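Local atomic coordinates of putative polyketide cyclase (Bacillus cereus, PDB entry 3K0Z), a protein that is of unknown function but, as a putative lipoprotein with a SnoaL-like cyclase domain of the NTF2 clan, may act as a polyketide cyclase. Residues A[26-29]-A[30-34]; A[35-38]-A[39-43]; A[52-55]-A[56-59]; A[84-87]-A[88-92]. One frame throughout, in Å; residues are numbered along the deposited sequence.

Contact 1: residues A[26-29]-A[30-34]; sequences PSLS and QKEAT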
loop_
_atom_site.group_PDB
_atom_site.type_symbol
_atom_site.label_atom_id
_atom_site.label_comp_id
_atom_site.label_asym_id
_atom_site.label_seq_id
_atom_site.Cartn_x
_atom_site.Cartn_y
_atom_site.Cartn_z
ATOM N N PRO A 26 -6.303 18.041 -8.018
ATOM C CA PRO A 26 -6.507 19.177 -8.925
ATOM C C PRO A 26 -5.824 20.475 -8.538
ATOM O O PRO A 26 -5.641 21.343 -9.378
ATOM C CB PRO A 26 -8.026 19.396 -8.881
ATOM C CG PRO A 26 -8.593 18.166 -8.380
ATOM C CD PRO A 26 -7.581 17.505 -7.529
ATOM N N SER A 27 -5.431 20.584 -7.280
ATOM C CA SER A 27 -4.826 21.776 -6.759
ATOM C C SER A 27 -3.357 21.843 -7.116
ATOM O O SER A 27 -2.792 22.914 -7.077
ATOM C CB SER A 27 -5.024 21.834 -5.243
ATOM O OG SER A 27 -4.139 20.946 -4.587
ATOM N N LEU A 28 -2.738 20.723 -7.494
ATOM C CA LEU A 28 -1.327 20.741 -7.903
ATOM C C LEU A 28 -1.226 21.426 -9.272
ATOM O O LEU A 28 -2.062 21.198 -10.131
ATOM C CB LEU A 28 -0.769 19.313 -7.964
ATOM C CG LEU A 28 -0.732 18.527 -6.645
ATOM C CD1 LEU A 28 -0.301 17.081 -6.850
ATOM C CD2 LEU A 28 0.180 19.202 -5.670
ATOM N N SER A 29 -0.212 22.263 -9.462
ATOM C CA SER A 29 0.061 22.844 -10.765
ATOM C C SER A 29 0.479 21.731 -11.719
ATOM O O SER A 29 0.932 20.648 -11.302
ATOM C CB SER A 29 1.204 23.861 -10.681
ATOM O OG SER A 29 2.441 23.146 -10.610
ATOM N N GLN A 30 0.343 21.990 -13.008
ATOM C CA GLN A 30 0.830 21.036 -13.992
ATOM C C GLN A 30 2.245 20.607 -13.739
ATOM O O GLN A 30 2.556 19.437 -13.871
ATOM C CB GLN A 30 0.821 21.632 -15.391
ATOM C CG GLN A 30 -0.433 21.491 -16.064
ATOM C CD GLN A 30 -0.722 20.051 -16.369
ATOM O OE1 GLN A 30 -1.708 19.486 -15.869
ATOM N NE2 GLN A 30 0.154 19.429 -17.172
ATOM N N LYS A 31 3.116 21.569 -13.467
ATOM C CA LYS A 31 4.511 21.275 -13.215
ATOM C C LYS A 31 4.649 20.427 -11.963
ATOM O O LYS A 31 5.392 19.449 -11.978
ATOM C CB LYS A 31 5.343 22.552 -13.093
ATOM C CG LYS A 31 6.718 22.279 -12.476
ATOM C CD LYS A 31 7.704 23.338 -12.677
ATOM C CE LYS A 31 9.109 22.854 -12.383
ATOM N NZ LYS A 31 9.289 22.412 -10.960
ATOM N N GLU A 32 3.944 20.762 -10.884
ATOM C CA GLU A 32 4.073 19.933 -9.643
ATOM C C GLU A 32 3.589 18.514 -9.869
ATOM O O GLU A 32 4.225 17.532 -9.456
ATOM C CB GLU A 32 3.277 20.530 -8.473
ATOM C CG GLU A 32 3.737 21.908 -8.060
ATOM C CD GLU A 32 2.782 22.599 -7.082
ATOM O OE1 GLU A 32 1.555 22.768 -7.375
ATOM O OE2 GLU A 32 3.302 22.992 -6.012
ATOM N N ALA A 33 2.449 18.369 -10.514
ATOM C CA ALA A 33 1.922 17.023 -10.783
ATOM C C ALA A 33 2.869 16.205 -11.685
ATOM O O ALA A 33 3.088 15.012 -11.454
ATOM C CB ALA A 33 0.513 17.097 -11.421
ATOM N N THR A 34 3.430 16.854 -12.687
ATOM C CA THR A 34 4.298 16.174 -13.663
ATOM C C THR A 34 5.581 15.701 -13.002
ATOM O O THR A 34 6.037 14.595 -13.257
ATOM C CB THR A 34 4.630 17.123 -14.822
ATOM O OG1 THR A 34 3.425 17.511 -15.483
ATOM C CG2 THR A 34 5.543 16.488 -15.840
HETATM O O HOH W 1 -0.101 23.690 -5.346
#
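A capping box opens helix 30-49: Ser29 at the N-cap and Glu32, three residues on, each use a side chain to bind the other's backbone N-H. Ser29 OG accepts from Glu32 N at 2.8 Å, with an N-H...O angle of 167°. In return, Ser29 N donates to Glu32 OE1 at 2.8 Å, almost straight at 173° and on the anti lone pair of that oxygen. The serine hydroxyl reaches the amide because chi1 of 77° sets OG between its own backbone N and carbonyl carbon. Glu32 CG, beside its own backbone N, lies 3.1 Å from Ser29 OG, and the extended chain beyond it carries the carboxylate to Ser29 N. The N-H groups of the N-cap residue and of Glu32, where no preceding helical turn supplies a carbonyl, are thereby bonded. The regular helical bonding starts here as well, with Ala33 N donating to Ser29 O at 2.8 Å. A water donates both to Glu32 OE1 and, at 3.3 Å, to Ser27 O, tying the carboxylate to the incoming loop. Beside the polar box, Leu28 CB lies 4.3 Å from Ala33 CB, and the Leu28 side chain crosses that of Glu32 at about a right angle. Within the same first turn, Thr34 OG1 and Thr34 N reach Gln30 O from opposite faces of its carbonyl plane. The box joins the loop after strand 22-24 to helix 30-49, with Val10 of the N-terminal arm against Ala33 and Thr34, and Pro26 and Ser27 packing on Ser27 and Pro26 of the second subunit.

Contact 2: residues A[35-38]-A[39-43]; sequences EMVH and AAQRF
His38 lies alongside Gln41 one turn later in helix 30-49, both side chains pointing the same way, with imidazole CD2 3.5 Å from Gln41 OE1. The ring and amide planes are 55° apart, so the two groups do not stack. Gln41 CG is anti to its carbonyl carbon (chi1 -76°) and the chain beyond is extended, which brings OE1 up beside the ring and also within 4.1 Å of Val37 CG1. Both polar groups are held by the N-terminal arm: His38 NE2 pairs with Gln11 O, while the Gln41 amide accepts from Leu13 N and donates to Pro17 O. His38 also meets Arg42, whose NH1 comes to 3.7 Å from His38 CB. A water bridges the two side chains, 2.7 Å from His38 ND1 and accepting from Arg42 NH2 at 2.7 Å. The backbone that carries these side chains is regularly helical, with Gln41 N donating to Val37 O at 2.8 Å and Arg42 N to His38 O at 3.0 Å. The sheet-facing side carries Met36 (a selenomethionine), Val37 and Ala40, which lie on Leu100 and Val102 of strand 93-103, Met36 also touching Val132. One side of the helix thus packs on the curved sheet of the NTF2-like fold, while His38 and Gln41 bind backbone groups of the arm laid over it. With Gln11 O at NE2 and the water at ND1, both imidazole nitrogens are engaged, and the histidine ring is fixed in its rotation.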
loop_
_atom_site.group_PDB
_atom_site.type_symbol
_atom_site.label_atom_id
_atom_site.label_comp_id
_atom_site.label_asym_id
_atom_site.label_seq_id
_atom_site.Cartn_x
_atom_site.Cartn_y
_atom_site.Cartn_z
ATOM N N GLU A 35 6.180 16.533 -12.150
ATOM C CA GLU A 35 7.429 16.088 -11.557
ATOM C C GLU A 35 7.240 14.915 -10.542
ATOM O O GLU A 35 8.111 14.062 -10.381
ATOM C CB GLU A 35 8.198 17.277 -10.998
ATOM C CG GLU A 35 7.630 17.821 -9.730
ATOM C CD GLU A 35 8.114 19.233 -9.396
ATOM O OE1 GLU A 35 8.931 19.793 -10.156
ATOM O OE2 GLU A 35 7.660 19.775 -8.342
HETATM N N MSE A 36 6.097 14.851 -9.894
HETATM C CA MSE A 36 5.777 13.732 -9.016
HETATM C C MSE A 36 5.509 12.462 -9.818
HETATM O O MSE A 36 6.000 11.374 -9.459
HETATM C CB MSE A 36 4.585 14.115 -8.131
HETATM C CG MSE A 36 4.953 15.159 -7.142
HETATM SE SE MSE A 36 3.408 15.904 -6.250
HETATM C CE MSE A 36 3.231 14.578 -4.765
ATOM N N VAL A 37 4.754 12.566 -10.906
ATOM C CA VAL A 37 4.463 11.380 -11.743
ATOM C C VAL A 37 5.764 10.869 -12.381
ATOM O O VAL A 37 6.029 9.673 -12.383
ATOM C CB VAL A 37 3.381 11.676 -12.813
ATOM C CG1 VAL A 37 3.325 10.589 -13.828
ATOM C CG2 VAL A 37 2.010 11.861 -12.138
ATOM N N HIS A 38 6.602 11.783 -12.870
ATOM C CA HIS A 38 7.861 11.418 -13.494
ATOM C C HIS A 38 8.805 10.749 -12.500
ATOM O O HIS A 38 9.507 9.829 -12.865
ATOM C CB HIS A 38 8.514 12.655 -14.108
ATOM C CG HIS A 38 7.870 13.088 -15.388
ATOM N ND1 HIS A 38 8.387 14.083 -16.187
ATOM C CD2 HIS A 38 6.774 12.613 -16.030
ATOM C CE1 HIS A 38 7.606 14.229 -17.251
ATOM N NE2 HIS A 38 6.627 13.331 -17.182
ATOM N N ALA A 39 8.816 11.180 -11.253
ATOM C CA ALA A 39 9.682 10.514 -10.257
ATOM C C ALA A 39 9.205 9.088 -10.070
ATOM O O ALA A 39 9.994 8.143 -9.974
ATOM C CB ALA A 39 9.656 11.292 -8.915
ATOM N N ALA A 40 7.896 8.920 -10.023
ATOM C CA ALA A 40 7.318 7.566 -9.894
ATOM C C ALA A 40 7.681 6.732 -11.093
ATOM O O ALA A 40 8.073 5.603 -10.926
ATOM C CB ALA A 40 5.826 7.640 -9.756
ATOM N N GLN A 41 7.575 7.295 -12.304
ATOM C CA GLN A 41 7.904 6.542 -13.498
ATOM C C GLN A 41 9.371 6.079 -13.493
ATOM O O GLN A 41 9.667 4.922 -13.839
ATOM C CB GLN A 41 7.626 7.351 -14.737
ATOM C CG GLN A 41 6.179 7.476 -15.128
ATOM C CD GLN A 41 6.053 8.057 -16.503
ATOM O OE1 GLN A 41 5.981 9.295 -16.693
ATOM N NE2 GLN A 41 6.000 7.172 -17.498
ATOM N N ARG A 42 10.279 6.968 -13.080
ATOM C CA ARG A 42 11.708 6.638 -13.048
ATOM C C ARG A 42 11.987 5.614 -11.986
ATOM O O ARG A 42 12.829 4.779 -12.164
ATOM C CB ARG A 42 12.580 7.861 -12.769
ATOM C CG ARG A 42 12.640 8.862 -13.900
ATOM C CD ARG A 42 13.683 9.945 -13.675
ATOM N NE ARG A 42 13.621 10.995 -14.709
ATOM C CZ ARG A 42 12.892 12.119 -14.622
ATOM N NH1 ARG A 42 12.183 12.431 -13.543
ATOM N NH2 ARG A 42 12.918 12.981 -15.623
ATOM N N PHE A 43 11.314 5.717 -10.850
ATOM C CA PHE A 43 11.478 4.781 -9.774
ATOM C C PHE A 43 11.038 3.388 -10.240
ATOM O O PHE A 43 11.768 2.409 -10.021
ATOM C CB PHE A 43 10.683 5.231 -8.524
ATOM C CG PHE A 43 11.085 4.529 -7.234
ATOM C CD1 PHE A 43 12.394 4.588 -6.758
ATOM C CD2 PHE A 43 10.128 3.896 -6.447
ATOM C CE1 PHE A 43 12.739 3.958 -5.549
ATOM C CE2 PHE A 43 10.484 3.321 -5.211
ATOM C CZ PHE A 43 11.774 3.354 -4.786
HETATM O O HOH W 2 10.986 14.887 -15.871
#

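Contact 3: residues A[52-55]-A[56-59]; sequences EELI and PQTV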
loop_
_atom_site.group_PDB
_atom_site.type_symbol
_atom_site.label_atom_id
_atom_site.label_comp_id
_atom_site.label_asym_id
_atom_site.label_seq_id
_atom_site.Cartn_x
_atom_site.Cartn_y
_atom_site.Cartn_z
ATOM N N GLU A 52 21.086 1.485 -12.848
ATOM C CA GLU A 52 21.511 2.293 -11.694
ATOM C C GLU A 52 21.684 3.790 -11.956
ATOM O O GLU A 52 21.568 4.572 -11.037
ATOM C CB GLU A 52 22.777 1.727 -11.064
ATOM C CG GLU A 52 22.580 0.314 -10.473
ATOM C CD GLU A 52 23.860 -0.204 -9.778
ATOM O OE1 GLU A 52 24.882 0.513 -9.813
ATOM O OE2 GLU A 52 23.818 -1.291 -9.187
ATOM N N GLU A 53 21.881 4.190 -13.208
ATOM C CA GLU A 53 21.994 5.603 -13.529
ATOM C C GLU A 53 20.679 6.367 -13.271
ATOM O O GLU A 53 20.688 7.585 -13.152
ATOM C CB GLU A 53 22.504 5.816 -14.936
ATOM C CG GLU A 53 21.533 5.440 -16.066
ATOM C CD GLU A 53 21.679 3.993 -16.540
ATOM O OE1 GLU A 53 22.299 3.129 -15.815
ATOM O OE2 GLU A 53 21.149 3.731 -17.656
ATOM N N LEU A 54 19.568 5.650 -13.142
ATOM C CA LEU A 54 18.269 6.280 -12.804
ATOM C C LEU A 54 18.224 6.762 -11.369
ATOM O O LEU A 54 17.514 7.729 -11.008
ATOM C CB LEU A 54 17.110 5.300 -13.039
ATOM C CG LEU A 54 16.755 4.997 -14.496
ATOM C CD1 LEU A 54 15.718 3.952 -14.495
ATOM C CD2 LEU A 54 16.280 6.310 -15.256
ATOM N N ILE A 55 18.953 6.087 -10.506
ATOM C CA ILE A 55 18.852 6.394 -9.064
ATOM C C ILE A 55 19.082 7.872 -8.688
ATOM O O ILE A 55 18.221 8.504 -8.074
ATOM C CB ILE A 55 19.733 5.427 -8.230
ATOM C CG1 ILE A 55 19.154 4.015 -8.312
ATOM C CG2 ILE A 55 19.807 5.863 -6.754
ATOM C CD1 ILE A 55 20.045 2.947 -7.746
ATOM N N PRO A 56 20.216 8.447 -9.064
ATOM C CA PRO A 56 20.348 9.845 -8.742
ATOM C C PRO A 56 19.387 10.787 -9.476
ATOM O O PRO A 56 19.304 11.965 -9.118
ATOM C CB PRO A 56 21.800 10.158 -9.123
ATOM C CG PRO A 56 22.246 9.058 -9.976
ATOM C CD PRO A 56 21.398 7.900 -9.741
ATOM N N GLN A 57 18.683 10.317 -10.505
ATOM C CA GLN A 57 17.705 11.181 -11.137
ATOM C C GLN A 57 16.353 11.060 -10.439
ATOM O O GLN A 57 15.428 11.804 -10.759
ATOM C CB GLN A 57 17.542 10.824 -12.610
ATOM C CG GLN A 57 18.843 10.940 -13.431
ATOM C CD GLN A 57 18.653 10.448 -14.841
ATOM O OE1 GLN A 57 18.029 11.112 -15.641
ATOM N NE2 GLN A 57 19.226 9.281 -15.161
ATOM N N THR A 58 16.234 10.110 -9.507
ATOM C CA THR A 58 14.920 9.717 -8.970
ATOM C C THR A 58 14.770 9.925 -7.468
ATOM O O THR A 58 13.708 10.396 -7.015
ATOM C CB THR A 58 14.650 8.248 -9.285
ATOM O OG1 THR A 58 14.896 7.995 -10.677
ATOM C CG2 THR A 58 13.192 7.846 -8.910
ATOM N N VAL A 59 15.804 9.565 -6.711
ATOM C CA VAL A 59 15.804 9.703 -5.265
ATOM C C VAL A 59 16.902 10.656 -4.795
ATOM O O VAL A 59 17.881 10.855 -5.493
ATOM C CB VAL A 59 15.871 8.309 -4.539
ATOM C CG1 VAL A 59 14.825 7.336 -5.162
ATOM C CG2 VAL A 59 17.287 7.688 -4.616
#
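A short, weakly bonded helical turn, 55-58, follows helix 30-49 and leads into strand 59-60 of the NTF2-like fold, and its hydrogen bonds converge on three successive carbonyls. Two of these bonds come from side chains. Gln57 NE2 donates to Glu53 O at 3.0 Å and nearly straight (175°), the acceptor lying in the amide plane but the donor well above the carbonyl plane. Gln57 CG sits anti to its carbonyl carbon (chi1 -59°), and the extended chain beyond reaches back over the turn. Thr58 OG1 donates to Leu54 O at 2.7 Å, while Gln57 N approaches the same oxygen from the other face of its plane. Among the backbone bonds, Thr58 N and Val59 N share Ile55 O, the latter at 3.0 Å and nearly in line with the C=O. Pro56 has no N-H to give, and its CD lies tight against Ile55 CB, 3.3 Å away.

Apolar packing lies on the inner side, where Ile55 also meets Phe46 of helix 30-49 and Val59 meets Thr76 of helix 76-87. Ile55 and Val59 run side by side, pointing the same way, and their CG2 methyls touch at 3.8 Å.

Contact 4: residues A[84-87]-A[88-92]; sequences QNFR and KIVPN
Helix 76-87 passes here into the loop before strand 93-103 of the NTF2-like fold, and carbonyls of residues 84-86 are bonded by N-H groups of residues 88-90. Among these backbone bonds, Phe86 O receives two donors: Val90 N at 3.0 Å, straight (174°) and in the carbonyl plane, and Ile89 N at 3.1 Å from above that plane. Lys88 N binds Asn85 O at 3.2 Å, with a weak second bond to Gln84 O. The Pro91 ring packs on the next carbonyl, Arg87 O, with CB and CD both 3.4 Å from that oxygen.

A water joins the polar side chains, donating to Asn85 OD1 and accepting from Lys88 NZ at 2.7 Å. The lysine, extended beyond CG, runs back along the helix to reach it, its CG passing 3.3 Å from Gln84 O. Asn85 ND2 meanwhile binds a 2-(cyclohexylamino)ethanesulfonate molecule, probably from the crystallisation liquor. Arg87 points elsewhere, to Ala83 O and to Trp47 O at the end of helix 30-49.

The apolar contact pairs Phe86 with Val90. Phe86 CG is anti to the backbone N (chi1 -164°), which lays the ring alongside buried Val90, pointing the same way. Ile93 and Leu153 extend this apolar patch, and within it Phe86 CE1 approaches Val90 CB to 3.6 Å.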
loop_
_atom_site.group_PDB
_atom_site.type_symbol
_atom_site.label_atom_id
_atom_site.label_comp_id
_atom_site.label_asym_id
_atom_site.label_seq_id
_atom_site.Cartn_x
_atom_site.Cartn_y
_atom_site.Cartn_z
ATOM N N GLN A 84 19.753 -6.263 -8.061
ATOM C CA GLN A 84 20.666 -7.331 -8.450
ATOM C C GLN A 84 20.329 -8.634 -7.752
ATOM O O GLN A 84 20.380 -9.695 -8.380
ATOM C CB GLN A 84 22.106 -6.957 -8.098
ATOM C CG GLN A 84 22.637 -5.781 -8.840
ATOM C CD GLN A 84 24.033 -5.419 -8.391
ATOM O OE1 GLN A 84 24.985 -6.064 -8.781
ATOM N NE2 GLN A 84 24.143 -4.400 -7.528
ATOM N N ASN A 85 19.965 -8.539 -6.454
ATOM C CA ASN A 85 19.713 -9.705 -5.626
ATOM C C ASN A 85 18.479 -10.444 -6.167
ATOM O O ASN A 85 18.507 -11.640 -6.350
ATOM C CB ASN A 85 19.529 -9.266 -4.162
ATOM C CG ASN A 85 19.346 -10.433 -3.192
ATOM O OD1 ASN A 85 20.191 -11.319 -3.096
ATOM N ND2 ASN A 85 18.229 -10.421 -2.460
ATOM N N PHE A 86 17.417 -9.708 -6.472
ATOM C CA PHE A 86 16.224 -10.320 -7.018
ATOM C C PHE A 86 16.494 -11.111 -8.322
ATOM O O PHE A 86 16.035 -12.245 -8.481
ATOM C CB PHE A 86 15.165 -9.252 -7.254
ATOM C CG PHE A 86 13.799 -9.821 -7.441
ATOM C CD1 PHE A 86 13.348 -10.193 -8.695
ATOM C CD2 PHE A 86 12.989 -10.030 -6.355
ATOM C CE1 PHE A 86 12.074 -10.735 -8.855
ATOM C CE2 PHE A 86 11.730 -10.542 -6.512
ATOM C CZ PHE A 86 11.268 -10.889 -7.765
ATOM N N ARG A 87 17.267 -10.539 -9.228
ATOM C CA ARG A 87 17.551 -11.170 -10.529
ATOM C C ARG A 87 18.400 -12.424 -10.480
ATOM O O ARG A 87 18.418 -13.191 -11.428
ATOM C CB ARG A 87 18.154 -10.145 -11.466
ATOM C CG ARG A 87 17.106 -9.211 -12.036
ATOM C CD ARG A 87 17.683 -7.810 -12.576
ATOM N NE ARG A 87 16.549 -7.011 -13.092
ATOM C CZ ARG A 87 15.766 -6.216 -12.379
ATOM N NH1 ARG A 87 15.993 -5.967 -11.088
ATOM N NH2 ARG A 87 14.767 -5.607 -12.996
ATOM N N LYS A 88 19.067 -12.668 -9.356
ATOM C CA LYS A 88 19.774 -13.916 -9.161
ATOM C C LYS A 88 18.837 -15.156 -9.071
ATOM O O LYS A 88 19.256 -16.272 -9.389
ATOM C CB LYS A 88 20.636 -13.800 -7.895
ATOM C CG LYS A 88 21.743 -12.735 -8.032
ATOM C CD LYS A 88 22.634 -12.685 -6.792
ATOM C CE LYS A 88 23.547 -11.444 -6.780
ATOM N NZ LYS A 88 24.320 -11.392 -5.474
ATOM N N ILE A 89 17.607 -14.952 -8.598
ATOM C CA ILE A 89 16.593 -15.999 -8.506
ATOM C C ILE A 89 15.519 -15.894 -9.601
ATOM O O ILE A 89 15.097 -16.918 -10.130
ATOM C CB ILE A 89 15.830 -15.976 -7.168
ATOM C CG1 ILE A 89 16.770 -15.830 -5.971
ATOM C CG2 ILE A 89 15.048 -17.323 -6.999
ATOM C CD1 ILE A 89 17.687 -17.063 -5.786
ATOM N N VAL A 90 15.069 -14.675 -9.906
ATOM C CA VAL A 90 14.023 -14.429 -10.923
ATOM C C VAL A 90 14.494 -13.360 -11.900
ATOM O O VAL A 90 14.044 -12.228 -11.830
ATOM C CB VAL A 90 12.676 -13.930 -10.287
ATOM C CG1 VAL A 90 11.540 -13.825 -11.331
ATOM C CG2 VAL A 90 12.231 -14.876 -9.151
ATOM N N PRO A 91 15.389 -13.728 -12.822
ATOM C CA PRO A 91 15.812 -12.738 -13.799
ATOM C C PRO A 91 14.727 -12.363 -14.813
ATOM O O PRO A 91 14.752 -11.255 -15.324
ATOM C CB PRO A 91 17.009 -13.399 -14.494
ATOM C CG PRO A 91 16.848 -14.838 -14.270
ATOM C CD PRO A 91 16.074 -15.013 -12.988
ATOM N N ASN A 92 13.793 -13.262 -15.126
ATOM C CA ASN A 92 12.686 -12.887 -16.003
ATOM C C ASN A 92 11.568 -12.266 -15.157
ATOM O O ASN A 92 10.604 -12.955 -14.767
ATOM C CB ASN A 92 12.148 -14.084 -16.760
ATOM C CG ASN A 92 11.075 -13.700 -17.752
ATOM O OD1 ASN A 92 11.062 -12.572 -18.267
ATOM N ND2 ASN A 92 10.154 -14.620 -18.011
HETATM O O HOH W 3 22.431 -10.377 -3.832
#

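Overall arrangement
Contacts 1 and 2 lie in series on helix 30-49, their centres about 13 Å apart, and meet where Leu28 CD1 packs against Met36 SE. Contact 2 is buried, contact 3 partly so, and contacts 1 and 4 lie at the surface on opposite sides of the chain's centre. Waters bridge polar groups in contacts 1, 2 and 4. A serine hydroxyl and a carboxylate each accept from a backbone N-H in contact 1, whereas in contact 3 the Gln57 and Thr58 side chains donate to carbonyls, and in contact 4 backbone amides do so. Contact 3 packs on contact 2 through Thr58, whose OG1 lies 3.1 Å from Arg42 CB, and touches contact 4 through Glu52 and Gln84.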